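Local coordinates for protein 3-dehydroshikimate dehydratase (PDB 5HMQ) that catalyses the metal-dependent dehydration of 3-dehydroshikimate to protocatechuate, a shared intermediate in the breakdown of quinate and shikimate, at residues F65-C71 with L99-Q105; G134-W140 with V164-H170; N145-Q149 with D177-I181. Residue numbers count along the deposited sequence, not the author numbering.

Interaction 1: residues F65-C71 with L99-Q105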
loop_
_atom_site.group_PDB
_atom_site.type_symbol
_atom_site.label_atom_id
_atom_site.label_comp_id
_atom_site.label_asym_id
_atom_site.label_seq_id
_atom_site.Cartn_x
_atom_site.Cartn_y
_atom_site.Cartn_z
ATOM N N PHE C 65 9.391 -28.267 -1.229
ATOM C CA PHE C 65 10.545 -29.160 -1.201
ATOM C C PHE C 65 11.174 -29.136 -2.589
ATOM O O PHE C 65 10.592 -29.654 -3.547
ATOM C CB PHE C 65 10.138 -30.574 -0.790
ATOM C CG PHE C 65 11.301 -31.471 -0.471
ATOM C CD1 PHE C 65 11.990 -32.123 -1.480
ATOM C CD2 PHE C 65 11.717 -31.646 0.838
ATOM C CE1 PHE C 65 13.061 -32.948 -1.189
ATOM C CE2 PHE C 65 12.791 -32.466 1.136
ATOM C CZ PHE C 65 13.463 -33.118 0.120
ATOM N N ARG C 66 12.356 -28.536 -2.694
ATOM C CA ARG C 66 12.945 -28.198 -3.980
ATOM C C ARG C 66 13.995 -29.221 -4.392
ATOM O O ARG C 66 14.620 -29.872 -3.551
ATOM C CB ARG C 66 13.588 -26.810 -3.925
ATOM C CG ARG C 66 12.643 -25.699 -3.503
ATOM C CD ARG C 66 13.383 -24.380 -3.320
ATOM N NE ARG C 66 12.510 -23.337 -2.789
ATOM C CZ ARG C 66 11.733 -22.554 -3.529
ATOM N NH1 ARG C 66 11.710 -22.693 -4.846
ATOM N NH2 ARG C 66 10.973 -21.637 -2.947
ATOM N N ASP C 67 14.180 -29.343 -5.707
ATOM C CA ASP C 67 15.280 -30.081 -6.324
ATOM C C ASP C 67 15.553 -31.438 -5.686
ATOM O O ASP C 67 16.559 -31.605 -4.988
ATOM C CB ASP C 67 16.556 -29.235 -6.282
ATOM C CG ASP C 67 16.335 -27.826 -6.795
ATOM O OD1 ASP C 67 15.545 -27.657 -7.748
ATOM O OD2 ASP C 67 16.945 -26.888 -6.239
ATOM N N PHE C 68 14.680 -32.417 -5.925
ATOM C CA PHE C 68 14.911 -33.785 -5.472
ATOM C C PHE C 68 15.240 -34.701 -6.644
ATOM O O PHE C 68 16.353 -35.226 -6.721
ATOM C CB PHE C 68 13.711 -34.324 -4.694
ATOM C CG PHE C 68 13.883 -35.749 -4.252
ATOM C CD1 PHE C 68 14.576 -36.051 -3.091
ATOM C CD2 PHE C 68 13.373 -36.791 -5.014
ATOM C CE1 PHE C 68 14.745 -37.365 -2.692
ATOM C CE2 PHE C 68 13.540 -38.103 -4.622
ATOM C CZ PHE C 68 14.226 -38.392 -3.459
ATOM N N GLU C 69 14.299 -34.913 -7.561
ATOM C CA GLU C 69 14.484 -35.917 -8.599
ATOM C C GLU C 69 15.590 -35.500 -9.561
ATOM O O GLU C 69 15.685 -34.338 -9.969
ATOM C CB GLU C 69 13.172 -36.160 -9.354
ATOM C CG GLU C 69 12.758 -35.067 -10.335
ATOM C CD GLU C 69 12.160 -33.850 -9.658
ATOM O OE1 GLU C 69 12.046 -33.845 -8.415
ATOM O OE2 GLU C 69 11.812 -32.889 -10.376
ATOM N N GLY C 70 16.450 -36.454 -9.898
ATOM C CA GLY C 70 17.482 -36.225 -10.884
ATOM C C GLY C 70 18.718 -35.518 -10.377
ATOM O O GLY C 70 19.552 -35.110 -11.192
ATOM N N CYS C 71 18.859 -35.335 -9.069
ATOM C CA CYS C 71 20.110 -34.793 -8.571
ATOM C C CYS C 71 21.183 -35.877 -8.586
ATOM O O CYS C 71 20.893 -37.073 -8.677
ATOM C CB CYS C 71 19.939 -34.206 -7.170
ATOM S SG CYS C 71 19.506 -32.446 -7.183
ATOM N N LEU C 99 4.545 -30.605 -0.831
ATOM C CA LEU C 99 4.688 -30.265 -2.239
ATOM C C LEU C 99 6.152 -30.370 -2.643
ATOM O O LEU C 99 7.025 -29.774 -2.006
ATOM C CB LEU C 99 4.155 -28.855 -2.513
ATOM C CG LEU C 99 4.102 -28.325 -3.953
ATOM C CD1 LEU C 99 2.984 -27.303 -4.086
ATOM C CD2 LEU C 99 5.423 -27.705 -4.397
ATOM N N VAL C 100 6.412 -31.131 -3.698
ATOM C CA VAL C 100 7.736 -31.241 -4.295
ATOM C C VAL C 100 7.665 -30.560 -5.653
ATOM O O VAL C 100 6.940 -31.016 -6.547
ATOM C CB VAL C 100 8.190 -32.701 -4.425
ATOM C CG1 VAL C 100 9.470 -32.793 -5.245
ATOM C CG2 VAL C 100 8.386 -33.325 -3.050
ATOM N N CYS C 101 8.398 -29.462 -5.813
ATOM C CA CYS C 101 8.415 -28.748 -7.079
ATOM C C CYS C 101 9.589 -29.225 -7.926
ATOM O O CYS C 101 10.658 -29.562 -7.411
ATOM C CB CYS C 101 8.486 -27.233 -6.862
ATOM S SG CYS C 101 9.720 -26.675 -5.671
ATOM N N SER C 102 9.369 -29.256 -9.237
ATOM C CA SER C 102 10.317 -29.888 -10.144
ATOM C C SER C 102 11.688 -29.225 -10.061
ATOM O O SER C 102 11.816 -28.039 -9.744
ATOM C CB SER C 102 9.787 -29.838 -11.578
ATOM O OG SER C 102 9.491 -28.509 -11.974
ATOM N N ASN C 103 12.719 -30.018 -10.346
ATOM C CA ASN C 103 14.098 -29.573 -10.194
ATOM C C ASN C 103 14.401 -28.409 -11.131
ATOM O O ASN C 103 13.959 -28.382 -12.281
ATOM C CB ASN C 103 15.052 -30.735 -10.479
ATOM C CG ASN C 103 16.381 -30.591 -9.765
ATOM O OD1 ASN C 103 16.968 -29.508 -9.736
ATOM N ND2 ASN C 103 16.872 -31.687 -9.199
ATOM N N VAL C 104 15.170 -27.446 -10.631
ATOM C CA VAL C 104 15.593 -26.302 -11.430
ATOM C C VAL C 104 17.100 -26.236 -11.622
ATOM O O VAL C 104 17.569 -25.383 -12.393
ATOM C CB VAL C 104 15.086 -24.972 -10.829
ATOM C CG1 VAL C 104 13.570 -24.983 -10.722
ATOM C CG2 VAL C 104 15.725 -24.722 -9.469
ATOM N N GLN C 105 17.873 -27.096 -10.962
ATOM C CA GLN C 105 19.322 -27.057 -11.102
ATOM C C GLN C 105 19.726 -27.322 -12.549
ATOM O O GLN C 105 19.095 -28.109 -13.261
ATOM C CB GLN C 105 19.971 -28.090 -10.181
ATOM C CG GLN C 105 19.660 -27.886 -8.706
ATOM C CD GLN C 105 20.156 -26.557 -8.176
ATOM O OE1 GLN C 105 21.298 -26.164 -8.417
ATOM N NE2 GLN C 105 19.299 -25.859 -7.442
HETATM O O HOH W 1 12.689 -31.571 -7.522
#
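This is a parallel strand pairing of the TIM barrel that runs on into a hydrogen-bonded contact between two loops, at the C-terminal ends of neighbouring strands 58-66 and 97-101, joined through helix 76-93 in a beta-alpha-beta unit. Phe65 is bridged to Val100. Phe65 N donates to Leu99 O (2.9 Å), and Cys101 N donates to Phe65 O (3.2 Å); Phe65 CB packs on Val100 CG2 at 4.0 Å. Beyond the strands, side chains bond to the backbone and side chains of the other loop. Asp67 takes Val104 N on OD1 (2.9 Å) and Gln105 NE2 on OD2 (2.8 Å). Asn103 ND2 reaches Glu69 O (3.0 Å) and Cys71 SG (3.4 Å), while Asn103 OD1 accepts from Gln105 N (2.9 Å) in an Asx turn. Glu69 OE2 receives Asn103 N at 3.0 Å and also Tyr135 OH from the next strand. A water fills the gap where the strands diverge, bound to Phe68 N (2.7 Å), Glu69 OE1 (2.5 Å) and Cys101 O (2.9 Å). Four polar side chains (Asp67, Glu69, Asn103, Gln105) and one water thus replace the strand ladder with a largely buried network that ties the two loops together.

Interaction 2: residues G134-W140 with V164-H170; sequences GYEALAW and VILDSFH. With MG (magnesium ion), chain K.
Gly134-Glu136 end strand 132-136 in extended conformation, parallel to strand 162-167; the short axes approach to 4.3 Å and cross at -40°. Gly134 CA lies 3.6 Å from Ile165 CG1. Tyr135 is bridged to Val164 (CA-CA 5.1 Å), and Tyr135 O accepts from Ile165 N at 3.0 Å. Glu136 (chi1 and chi2 t) sends OE1 to magnesium (2.1 Å); Asp167 OD2, which also accepts from Arg212, binds it at 2.1 Å, two waters at 2.0 Å. Where the two strands separate, a water joins Ala137 N (2.8 Å) to Ile165 O (2.9 Å). Leu138 CA lies over the His170 ring face, 4.0 Å from its centroid, a CH-pi contact. The edge of His170 (chi1 m) meets the six-membered ring face of Trp140 (chi1 p), an offset edge-to-face pair with centroids 5.2 Å apart. His170 NE2 lies 2.6 Å from a metal-bound water. Asp167 (chi1 t) also N-caps helix 168-172, OD1 accepting weakly from Phe169 N (2.9 Å) and His170 N (3.3 Å). Ligands at C-terminal strand ends form the metal site of this xylose isomerase-like TIM barrel, completed by Gln193 and Glu241. Strand 97-101 flanks strand 132-136, helix 204-211 packs against Trp140, and helix 222-231 covers Leu166.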
loop_
_atom_site.group_PDB
_atom_site.type_symbol
_atom_site.label_atom_id
_atom_site.label_comp_id
_atom_site.label_asym_id
_atom_site.label_seq_id
_atom_site.Cartn_x
_atom_site.Cartn_y
_atom_site.Cartn_z
ATOM N N GLY C 134 3.166 -34.643 -3.222
ATOM C CA GLY C 134 2.514 -33.986 -4.338
ATOM C C GLY C 134 3.525 -33.314 -5.246
ATOM O O GLY C 134 4.246 -32.412 -4.813
ATOM N N TYR C 135 3.589 -33.744 -6.503
ATOM C CA TYR C 135 4.618 -33.307 -7.439
ATOM C C TYR C 135 4.075 -32.168 -8.297
ATOM O O TYR C 135 3.058 -32.331 -8.980
ATOM C CB TYR C 135 5.071 -34.481 -8.308
ATOM C CG TYR C 135 6.295 -34.219 -9.160
ATOM C CD1 TYR C 135 7.386 -33.520 -8.656
ATOM C CD2 TYR C 135 6.368 -34.700 -10.460
ATOM C CE1 TYR C 135 8.510 -33.293 -9.436
ATOM C CE2 TYR C 135 7.484 -34.478 -11.245
ATOM C CZ TYR C 135 8.553 -33.776 -10.729
ATOM O OH TYR C 135 9.663 -33.558 -11.514
ATOM N N GLU C 136 4.751 -31.020 -8.255
ATOM C CA GLU C 136 4.346 -29.824 -8.985
ATOM C C GLU C 136 5.435 -29.436 -9.974
ATOM O O GLU C 136 6.618 -29.409 -9.621
ATOM C CB GLU C 136 4.084 -28.652 -8.033
ATOM C CG GLU C 136 3.766 -27.339 -8.740
ATOM C CD GLU C 136 3.957 -26.129 -7.845
ATOM O OE1 GLU C 136 3.004 -25.334 -7.698
ATOM O OE2 GLU C 136 5.059 -25.986 -7.275
ATOM N N ALA C 137 5.036 -29.135 -11.206
ATOM C CA ALA C 137 5.960 -28.644 -12.221
ATOM C C ALA C 137 6.067 -27.128 -12.122
ATOM O O ALA C 137 5.057 -26.420 -12.205
ATOM C CB ALA C 137 5.501 -29.046 -13.622
ATOM N N LEU C 138 7.283 -26.633 -11.924
ATOM C CA LEU C 138 7.544 -25.214 -12.097
ATOM C C LEU C 138 7.659 -24.906 -13.582
ATOM O O LEU C 138 8.250 -25.677 -14.341
ATOM C CB LEU C 138 8.824 -24.806 -11.367
ATOM C CG LEU C 138 8.842 -25.068 -9.861
ATOM C CD1 LEU C 138 10.193 -24.694 -9.268
ATOM C CD2 LEU C 138 7.721 -24.316 -9.163
ATOM N N ALA C 139 7.082 -23.775 -13.999
ATOM C CA ALA C 139 7.124 -23.395 -15.407
ATOM C C ALA C 139 8.547 -23.234 -15.927
ATOM O O ALA C 139 8.757 -23.274 -17.143
ATOM C CB ALA C 139 6.339 -22.102 -15.630
ATOM N N TRP C 140 9.526 -23.056 -15.039
ATOM C CA TRP C 140 10.928 -22.944 -15.417
ATOM C C TRP C 140 11.743 -24.163 -14.992
ATOM O O TRP C 140 12.963 -24.062 -14.828
ATOM C CB TRP C 140 11.533 -21.670 -14.826
ATOM C CG TRP C 140 11.319 -21.547 -13.352
ATOM C CD1 TRP C 140 12.155 -21.975 -12.363
ATOM C CD2 TRP C 140 10.190 -20.956 -12.695
ATOM N NE1 TRP C 140 11.617 -21.688 -11.132
ATOM C CE2 TRP C 140 10.409 -21.067 -11.309
ATOM C CE3 TRP C 140 9.014 -20.347 -13.148
ATOM C CZ2 TRP C 140 9.500 -20.582 -10.367
ATOM C CZ3 TRP C 140 8.111 -19.870 -12.214
ATOM C CH2 TRP C 140 8.360 -19.989 -10.838
ATOM N N VAL C 164 -0.271 -35.783 -8.096
ATOM C CA VAL C 164 -0.051 -34.587 -8.899
ATOM C C VAL C 164 -0.568 -33.373 -8.140
ATOM O O VAL C 164 -1.641 -33.422 -7.522
ATOM C CB VAL C 164 -0.739 -34.718 -10.272
ATOM C CG1 VAL C 164 -0.595 -33.430 -11.074
ATOM C CG2 VAL C 164 -0.156 -35.895 -11.040
ATOM N N ILE C 165 0.196 -32.285 -8.177
ATOM C CA ILE C 165 -0.253 -30.987 -7.692
ATOM C C ILE C 165 -0.322 -30.045 -8.885
ATOM O O ILE C 165 0.641 -29.941 -9.654
ATOM C CB ILE C 165 0.671 -30.425 -6.595
ATOM C CG1 ILE C 165 0.481 -31.206 -5.291
ATOM C CG2 ILE C 165 0.409 -28.935 -6.382
ATOM C CD1 ILE C 165 1.140 -30.568 -4.085
ATOM N N LEU C 166 -1.460 -29.371 -9.042
ATOM C CA LEU C 166 -1.702 -28.483 -10.169
ATOM C C LEU C 166 -1.680 -27.032 -9.708
ATOM O O LEU C 166 -2.249 -26.691 -8.666
ATOM C CB LEU C 166 -3.042 -28.795 -10.842
ATOM C CG LEU C 166 -3.198 -30.193 -11.444
ATOM C CD1 LEU C 166 -4.635 -30.436 -11.885
ATOM C CD2 LEU C 166 -2.240 -30.387 -12.608
ATOM N N ASP C 167 -1.034 -26.184 -10.505
ATOM C CA ASP C 167 -0.876 -24.763 -10.216
ATOM C C ASP C 167 -1.285 -23.993 -11.462
ATOM O O ASP C 167 -0.631 -24.107 -12.504
ATOM C CB ASP C 167 0.572 -24.447 -9.818
ATOM C CG ASP C 167 0.790 -22.985 -9.453
ATOM O OD1 ASP C 167 0.362 -22.089 -10.211
ATOM O OD2 ASP C 167 1.410 -22.731 -8.398
ATOM N N SER C 168 -2.357 -23.202 -11.349
ATOM C CA SER C 168 -2.929 -22.559 -12.528
ATOM C C SER C 168 -1.940 -21.616 -13.202
ATOM O O SER C 168 -1.951 -21.491 -14.432
ATOM C CB SER C 168 -4.208 -21.807 -12.157
ATOM O OG SER C 168 -3.944 -20.765 -11.237
ATOM N N PHE C 169 -1.072 -20.954 -12.435
ATOM C CA PHE C 169 -0.123 -20.042 -13.065
ATOM C C PHE C 169 0.912 -20.803 -13.883
ATOM O O PHE C 169 1.198 -20.438 -15.028
ATOM C CB PHE C 169 0.576 -19.160 -12.028
ATOM C CG PHE C 169 1.550 -18.191 -12.643
ATOM C CD1 PHE C 169 2.848 -18.578 -12.943
ATOM C CD2 PHE C 169 1.154 -16.902 -12.958
ATOM C CE1 PHE C 169 3.728 -17.700 -13.537
ATOM C CE2 PHE C 169 2.036 -16.015 -13.544
ATOM C CZ PHE C 169 3.325 -16.415 -13.830
ATOM N N HIS C 170 1.498 -21.856 -13.306
ATOM C CA HIS C 170 2.550 -22.588 -14.008
ATOM C C HIS C 170 2.041 -23.186 -15.312
ATOM O O HIS C 170 2.806 -23.318 -16.274
ATOM C CB HIS C 170 3.123 -23.684 -13.107
ATOM C CG HIS C 170 3.937 -23.164 -11.963
ATOM N ND1 HIS C 170 5.028 -22.339 -12.138
ATOM C CD2 HIS C 170 3.820 -23.353 -10.627
ATOM C CE1 HIS C 170 5.547 -22.044 -10.959
ATOM N NE2 HIS C 170 4.833 -22.646 -10.027
HETATM MG MG MG K . 2.614 -23.495 -6.857
HETATM O O HOH W 2 2.350 -29.546 -12.024
HETATM O O HOH W 3 4.299 -22.638 -7.444
HETATM O O HOH W 4 3.650 -24.172 -5.250
#

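Interaction 3: residues N145-Q149 with D177-I181; sequences NTYQQ and DPSAI
A tyrosine at the start of a barrel helix binds the loop after helix 168-172, on the way to strand 189-194: Tyr147 opens helix 147-157, and Asp177-Ile181 forms part of that loop. Thr146 is the N-cap, extended (-136/158), its OG1 weakly accepting Gln149 N at 3.4 Å and donating to Gln149 OE1 at 2.8 Å. From Tyr147 on, the backbone is helical. Asp177 is extended (-93/113) and makes an Asx turn, OD1 accepting from Ser179 N at 3.1 Å; residues 179-181 are 3-10, with Ile181 N bonded to Pro178 O at 3.1 Å. The backbones stay well apart, the nearest CA pair being Gln148 and Ala180 at 7.8 Å, and Tyr147 spans the gap with chi1 78° (p) and chi2 88°. Tyr147 OH donates to Asp177 O at 2.6 Å. Ile181 CG1 sits over one ring face, 3.8 Å from the centroid, a CH-pi contact; Leu166 of strand 162-167 touches both side chains. A water is held by Asp177 N (2.6 Å) and weakly by Gln148 NE2 (3.1 Å). The join therefore rests mainly on one aromatic side chain, its hydroxyl anchored to a main-chain carbonyl and its ring packed against aliphatic carbon.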
loop_
_atom_site.group_PDB
_atom_site.type_symbol
_atom_site.label_atom_id
_atom_site.label_comp_id
_atom_site.label_asym_id
_atom_site.label_seq_id
_atom_site.Cartn_x
_atom_site.Cartn_y
_atom_site.Cartn_z
ATOM N N ASN C 145 8.396 -29.183 -16.719
ATOM C CA ASN C 145 7.802 -27.861 -16.577
ATOM C C ASN C 145 6.339 -27.805 -17.003
ATOM O O ASN C 145 5.800 -26.701 -17.156
ATOM C CB ASN C 145 8.616 -26.827 -17.367
ATOM C CG ASN C 145 8.410 -26.941 -18.866
ATOM O OD1 ASN C 145 8.302 -28.041 -19.409
ATOM N ND2 ASN C 145 8.365 -25.801 -19.544
ATOM N N THR C 146 5.675 -28.945 -17.185
ATOM C CA THR C 146 4.261 -28.980 -17.534
ATOM C C THR C 146 3.577 -30.040 -16.684
ATOM O O THR C 146 4.218 -30.967 -16.182
ATOM C CB THR C 146 4.031 -29.291 -19.020
ATOM O OG1 THR C 146 4.569 -30.582 -19.328
ATOM C CG2 THR C 146 4.700 -28.245 -19.903
ATOM N N TYR C 147 2.257 -29.902 -16.530
ATOM C CA TYR C 147 1.513 -30.908 -15.780
ATOM C C TYR C 147 1.471 -32.237 -16.521
ATOM O O TYR C 147 1.382 -33.294 -15.886
ATOM C CB TYR C 147 0.093 -30.420 -15.480
ATOM C CG TYR C 147 -0.870 -30.505 -16.647
ATOM C CD1 TYR C 147 -1.598 -31.667 -16.891
ATOM C CD2 TYR C 147 -1.067 -29.421 -17.490
ATOM C CE1 TYR C 147 -2.476 -31.751 -17.953
ATOM C CE2 TYR C 147 -1.950 -29.494 -18.553
ATOM C CZ TYR C 147 -2.653 -30.661 -18.780
ATOM O OH TYR C 147 -3.531 -30.740 -19.835
ATOM N N GLN C 148 1.520 -32.205 -17.857
ATOM C CA GLN C 148 1.527 -33.447 -18.626
ATOM C C GLN C 148 2.744 -34.300 -18.290
ATOM O O GLN C 148 2.625 -35.518 -18.110
ATOM C CB GLN C 148 1.487 -33.140 -20.122
ATOM C CG GLN C 148 0.220 -32.447 -20.594
ATOM C CD GLN C 148 0.323 -30.935 -20.519
ATOM O OE1 GLN C 148 1.076 -30.390 -19.710
ATOM N NE2 GLN C 148 -0.431 -30.247 -21.368
ATOM N N GLN C 149 3.923 -33.678 -18.199
ATOM C CA GLN C 149 5.123 -34.416 -17.812
ATOM C C GLN C 149 5.020 -34.925 -16.380
ATOM O O GLN C 149 5.490 -36.026 -16.073
ATOM C CB GLN C 149 6.362 -33.539 -17.978
ATOM C CG GLN C 149 6.675 -33.163 -19.414
ATOM C CD GLN C 149 7.686 -32.036 -19.506
ATOM O OE1 GLN C 149 7.392 -30.894 -19.155
ATOM N NE2 GLN C 149 8.885 -32.354 -19.981
ATOM N N ASP C 177 -2.518 -26.156 -22.345
ATOM C CA ASP C 177 -3.911 -26.537 -22.530
ATOM C C ASP C 177 -4.329 -27.410 -21.356
ATOM O O ASP C 177 -3.826 -28.538 -21.227
ATOM C CB ASP C 177 -4.090 -27.284 -23.848
ATOM C CG ASP C 177 -5.551 -27.447 -24.247
ATOM O OD1 ASP C 177 -6.438 -27.337 -23.375
ATOM O OD2 ASP C 177 -5.811 -27.686 -25.445
ATOM N N PRO C 178 -5.234 -26.952 -20.487
ATOM C CA PRO C 178 -5.628 -27.754 -19.322
ATOM C C PRO C 178 -6.584 -28.891 -19.641
ATOM O O PRO C 178 -6.986 -29.611 -18.720
ATOM C CB PRO C 178 -6.308 -26.716 -18.420
ATOM C CG PRO C 178 -6.915 -25.753 -19.388
ATOM C CD PRO C 178 -5.930 -25.654 -20.527
ATOM N N SER C 179 -6.955 -29.073 -20.911
ATOM C CA SER C 179 -8.023 -30.009 -21.250
ATOM C C SER C 179 -7.652 -31.446 -20.905
ATOM O O SER C 179 -8.501 -32.218 -20.445
ATOM C CB SER C 179 -8.365 -29.890 -22.734
ATOM O OG SER C 179 -9.540 -30.615 -23.042
ATOM N N ALA C 180 -6.390 -31.825 -21.109
ATOM C CA ALA C 180 -5.962 -33.195 -20.841
ATOM C C ALA C 180 -5.982 -33.557 -19.361
ATOM O O ALA C 180 -5.720 -34.718 -19.029
ATOM C CB ALA C 180 -4.562 -33.431 -21.407
ATOM N N ILE C 181 -6.270 -32.606 -18.468
ATOM C CA ILE C 181 -6.377 -32.941 -17.049
ATOM C C ILE C 181 -7.501 -33.939 -16.799
ATOM O O ILE C 181 -7.394 -34.790 -15.907
ATOM C CB ILE C 181 -6.561 -31.657 -16.211
ATOM C CG1 ILE C 181 -5.297 -30.799 -16.258
ATOM C CG2 ILE C 181 -6.892 -31.989 -14.766
ATOM C CD1 ILE C 181 -5.479 -29.410 -15.684
HETATM O O HOH W 5 -0.521 -27.650 -23.129
#

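In the fold
All three contacts lie in the N-terminal TIM-barrel domain. Interactions 1 and 2, with centres 12 Å apart, follow one another along the chain and share the parallel sheet, whose strands here run 58-66, 97-101, 132-136, 162-167. They touch through Glu69 OE2 and Tyr135 OH (2.5 Å) and through Val100 N and Gly134 O (2.8 Å). Interaction 3 is centred 9 Å from interaction 2 and touches it, Ala137 CB lying 3.4 Å from Thr146 O; their segments alternate because helix 147-157 connects the strands of interaction 2 and 177-181 follows helix 168-172. Interactions 1 and 3 do not touch. Interaction 2 thus holds Glu136 and Asp167, two of the metal's four protein ligands, flanked by a strand-end contact (interaction 1) and a helix-to-loop contact (interaction 3).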